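Local coordinates for protein cysteine hydrolase (Staphylococcus aureus, PDB 6KUA) that probably hydrolyses nicotinamide to nicotinic acid and ammonia, as a zinc-containing nicotinamidase of the isochorismatase-like cysteine hydrolase family, at residues Asp10-Phe15 against Phe51-His56. Sequence-based numbering, arbitrary orientation.
With ZN (zinc ion), chain I.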
ATOM      1  N   ASP A  10       2.663 -20.641   4.666  1.00 23.96           N
ATOM      2  CA  ASP A  10       3.860 -21.367   4.216  1.00 34.21           C
ATOM      3  C   ASP A  10       4.022 -22.751   4.842  1.00 33.55           C
ATOM      4  O   ASP A  10       5.127 -23.163   5.210  1.00 32.11           O
ATOM      5  CB  ASP A  10       5.112 -20.523   4.451  1.00 32.49           C
ATOM      6  CG  ASP A  10       5.323 -19.521   3.355  1.00 39.21           C
ATOM      7  OD1 ASP A  10       5.313 -19.933   2.172  1.00 41.01           O
ATOM      8  OD2 ASP A  10       5.467 -18.318   3.664  1.00 42.77           O
ATOM      9  N   TYR A  11       2.926 -23.506   4.922  1.00 32.29           N
ATOM     10  CA  TYR A  11       2.994 -24.851   5.494  1.00 30.09           C
ATOM     11  C   TYR A  11       3.281 -25.890   4.408  1.00 33.65           C
ATOM     12  O   TYR A  11       2.505 -26.809   4.161  1.00 33.82           O
ATOM     13  CB  TYR A  11       1.711 -25.180   6.242  1.00 28.88           C
ATOM     14  CG  TYR A  11       1.951 -26.258   7.260  1.00 31.51           C
ATOM     15  CD1 TYR A  11       2.637 -25.978   8.429  1.00 30.60           C
ATOM     16  CD2 TYR A  11       1.547 -27.567   7.025  1.00 35.99           C
ATOM     17  CE1 TYR A  11       2.886 -26.955   9.359  1.00 35.63           C
ATOM     18  CE2 TYR A  11       1.796 -28.565   7.947  1.00 37.46           C
ATOM     19  CZ  TYR A  11       2.466 -28.250   9.113  1.00 39.74           C
ATOM     20  OH  TYR A  11       2.709 -29.217  10.047  1.00 39.34           O
ATOM     21  N   SER A  12       4.430 -25.726   3.763  1.00 37.09           N
ATOM     22  CA  SER A  12       4.815 -26.523   2.610  1.00 42.33           C
ATOM     23  C   SER A  12       5.839 -27.585   2.984  1.00 43.18           C
ATOM     24  O   SER A  12       6.527 -27.493   4.007  1.00 39.86           O
ATOM     25  CB  SER A  12       5.395 -25.637   1.510  1.00 42.61           C
ATOM     26  OG  SER A  12       6.723 -25.275   1.824  1.00 41.10           O
ATOM     27  N   TYR A  13       5.936 -28.597   2.115  1.00 41.53           N
ATOM     28  CA  TYR A  13       6.909 -29.673   2.288  1.00 47.66           C
ATOM     29  C   TYR A  13       8.330 -29.127   2.451  1.00 49.45           C
ATOM     30  O   TYR A  13       9.082 -29.584   3.321  1.00 48.77           O
ATOM     31  CB  TYR A  13       6.811 -30.630   1.092  1.00 57.94           C
ATOM     32  CG  TYR A  13       7.710 -31.858   1.124  1.00 63.71           C
ATOM     33  CD1 TYR A  13       7.296 -33.036   1.745  1.00 65.26           C
ATOM     34  CD2 TYR A  13       8.957 -31.849   0.499  1.00 63.67           C
ATOM     35  CE1 TYR A  13       8.108 -34.165   1.764  1.00 65.40           C
ATOM     36  CE2 TYR A  13       9.777 -32.974   0.512  1.00 69.08           C
ATOM     37  CZ  TYR A  13       9.349 -34.128   1.145  1.00 71.60           C
ATOM     38  OH  TYR A  13      10.163 -35.243   1.163  1.00 67.80           O
ATOM     39  N   ASP A  14       8.709 -28.136   1.639  1.00 51.52           N
ATOM     40  CA  ASP A  14      10.074 -27.613   1.688  1.00 52.69           C
ATOM     41  C   ASP A  14      10.402 -26.975   3.032  1.00 54.39           C
ATOM     42  O   ASP A  14      11.568 -26.978   3.443  1.00 55.96           O
ATOM     43  CB  ASP A  14      10.297 -26.600   0.564  1.00 54.90           C
ATOM     44  CG  ASP A  14      10.906 -27.228  -0.670  1.00 63.41           C
ATOM     45  OD1 ASP A  14      11.392 -28.379  -0.571  1.00 66.38           O
ATOM     46  OD2 ASP A  14      10.895 -26.577  -1.739  1.00 67.38           O
ATOM     47  N   PHE A  15       9.401 -26.422   3.729  1.00 48.72           N
ATOM     48  CA  PHE A  15       9.633 -25.797   5.025  1.00 48.96           C
ATOM     49  C   PHE A  15       9.445 -26.749   6.197  1.00 48.24           C
ATOM     50  O   PHE A  15       9.998 -26.492   7.272  1.00 50.80           O
ATOM     51  CB  PHE A  15       8.697 -24.594   5.233  1.00 48.00           C
ATOM     52  CG  PHE A  15       9.148 -23.338   4.543  1.00 53.31           C
ATOM     53  CD1 PHE A  15      10.361 -22.751   4.867  1.00 57.65           C
ATOM     54  CD2 PHE A  15       8.354 -22.739   3.573  1.00 49.40           C
ATOM     55  CE1 PHE A  15      10.781 -21.595   4.230  1.00 63.62           C
ATOM     56  CE2 PHE A  15       8.769 -21.582   2.926  1.00 53.68           C
ATOM     57  CZ  PHE A  15       9.982 -21.008   3.257  1.00 61.23           C
ATOM     58  N   PHE A  51      -4.752 -20.201   2.158  1.00 21.98           N
ATOM     59  CA  PHE A  51      -3.442 -20.834   2.167  1.00 23.15           C
ATOM     60  C   PHE A  51      -2.474 -19.925   1.417  1.00 25.95           C
ATOM     61  O   PHE A  51      -2.657 -19.672   0.220  1.00 25.86           O
ATOM     62  CB  PHE A  51      -3.509 -22.232   1.543  1.00 26.02           C
ATOM     63  CG  PHE A  51      -4.347 -23.209   2.335  1.00 23.17           C
ATOM     64  CD1 PHE A  51      -5.714 -23.274   2.152  1.00 25.22           C
ATOM     65  CD2 PHE A  51      -3.759 -24.049   3.272  1.00 22.21           C
ATOM     66  CE1 PHE A  51      -6.497 -24.175   2.891  1.00 26.26           C
ATOM     67  CE2 PHE A  51      -4.516 -24.939   4.003  1.00 25.30           C
ATOM     68  CZ  PHE A  51      -5.890 -25.006   3.814  1.00 25.93           C
ATOM     69  N   LEU A  52      -1.484 -19.396   2.135  1.00 23.90           N
ATOM     70  CA  LEU A  52      -0.549 -18.408   1.609  1.00 25.22           C
ATOM     71  C   LEU A  52       0.813 -19.062   1.433  1.00 28.48           C
ATOM     72  O   LEU A  52       1.373 -19.593   2.396  1.00 26.99           O
ATOM     73  CB  LEU A  52      -0.454 -17.205   2.543  1.00 24.30           C
ATOM     74  CG  LEU A  52      -1.776 -16.447   2.503  1.00 26.38           C
ATOM     75  CD1 LEU A  52      -2.325 -16.233   3.907  1.00 25.65           C
ATOM     76  CD2 LEU A  52      -1.579 -15.138   1.766  1.00 31.85           C
ATOM     77  N   MET A  53       1.350 -19.009   0.210  1.00 28.95           N
ATOM     78  CA  MET A  53       2.506 -19.824  -0.150  1.00 31.69           C
ATOM     79  C   MET A  53       3.542 -19.041  -0.943  1.00 29.49           C
ATOM     80  O   MET A  53       3.227 -18.460  -1.983  1.00 25.17           O
ATOM     81  CB  MET A  53       2.063 -21.044  -0.960  1.00 34.08           C
ATOM     82  CG  MET A  53       1.140 -21.966  -0.179  1.00 34.69           C
ATOM     83  SD  MET A  53       2.058 -22.912   1.043  1.00 53.24           S
ATOM     84  CE  MET A  53       3.595 -23.086   0.156  1.00 39.88           C
ATOM     85  N   ASP A  54       4.774 -19.048  -0.443  1.00 30.94           N
ATOM     86  CA  ASP A  54       5.922 -18.521  -1.166  1.00 36.87           C
ATOM     87  C   ASP A  54       5.944 -19.023  -2.604  1.00 40.15           C
ATOM     88  O   ASP A  54       5.857 -20.227  -2.863  1.00 34.79           O
ATOM     89  CB  ASP A  54       7.213 -18.939  -0.454  1.00 47.89           C
ATOM     90  CG  ASP A  54       7.863 -17.794   0.299  1.00 58.28           C
ATOM     91  OD1 ASP A  54       7.754 -16.634  -0.178  1.00 57.71           O
ATOM     92  OD2 ASP A  54       8.475 -18.053   1.369  1.00 61.11           O
ATOM     93  N   LEU A  55       6.027 -18.082  -3.536  1.00 42.42           N
ATOM     94  CA  LEU A  55       6.222 -18.390  -4.943  1.00 46.65           C
ATOM     95  C   LEU A  55       7.713 -18.337  -5.237  1.00 53.36           C
ATOM     96  O   LEU A  55       8.395 -17.406  -4.803  1.00 59.39           O
ATOM     97  CB  LEU A  55       5.467 -17.392  -5.825  1.00 41.22           C
ATOM     98  CG  LEU A  55       5.377 -17.753  -7.309  1.00 47.68           C
ATOM     99  CD1 LEU A  55       5.229 -19.253  -7.469  1.00 47.40           C
ATOM    100  CD2 LEU A  55       4.234 -17.025  -7.997  1.00 43.82           C
ATOM    101  N   HIS A  56       8.218 -19.338  -5.948  1.00 56.41           N
ATOM    102  CA  HIS A  56       9.603 -19.296  -6.418  1.00 56.00           C
ATOM    103  C   HIS A  56       9.789 -20.070  -7.719  1.00 58.63           C
ATOM    104  O   HIS A  56      10.305 -19.527  -8.696  1.00 59.02           O
ATOM    105  CB  HIS A  56      10.547 -19.835  -5.351  1.00 61.95           C
ATOM    106  CG  HIS A  56      10.860 -18.848  -4.272  1.00 64.78           C
ATOM    107  ND1 HIS A  56      11.302 -17.570  -4.539  1.00 62.47           N
ATOM    108  CD2 HIS A  56      10.781 -18.946  -2.924  1.00 61.32           C
ATOM    109  CE1 HIS A  56      11.491 -16.925  -3.402  1.00 62.07           C
ATOM    110  NE2 HIS A  56      11.183 -17.738  -2.407  1.00 66.44           N
TER
HETATM  111 ZN    ZN I 201      11.198 -17.989  -0.137  1.00102.81          ZN
HETATM  112  O   HOH W   1       0.218 -22.476   3.714  1.00 28.23           O
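Asp-10 joins the two segments through two hydrogen bonds at the C-terminal ends of neighbouring parallel strands, 4-9 and 48-54, in the central sheet of the isochorismatase-like alpha/beta fold. Its backbone N donates to Leu-52 O at 2.8 Å, continuing the parallel pairing one residue beyond strand 4-9. An aspartate suits this place because its short side chain can reach the amide two residues beyond Leu-52. Chi1 of -82° sets CG beside the backbone N, anti to the carbonyl carbon; from the carboxylate there, OD1 accepts from Asp-54 N on its syn side, at 2.8 Å and almost straight (172°). OD2 makes a salt bridge to Lys-104 NZ, a pairing consistent with the aspartate and lysine of the Cys-Asp-Lys triad in this family. Asp-10 OD1 lies 3.8 Å from Asp-54 OD2. Nearby, His-56 NE2 binds the zinc ion at 2.3 Å, while Asp-54 OD2 stays 3.1 Å from the metal and meets the edge of the Phe-15 ring. Met-53, bent at chi2 and chi3, packs against the turn after Asp-10, SD 4.0 Å from Tyr-11 N. Ser-12, N-cap of helix 13-16, weakly accepts from Phe-15 N through OG, while its CB packs tightly on Met-53 CE at 3.4 Å.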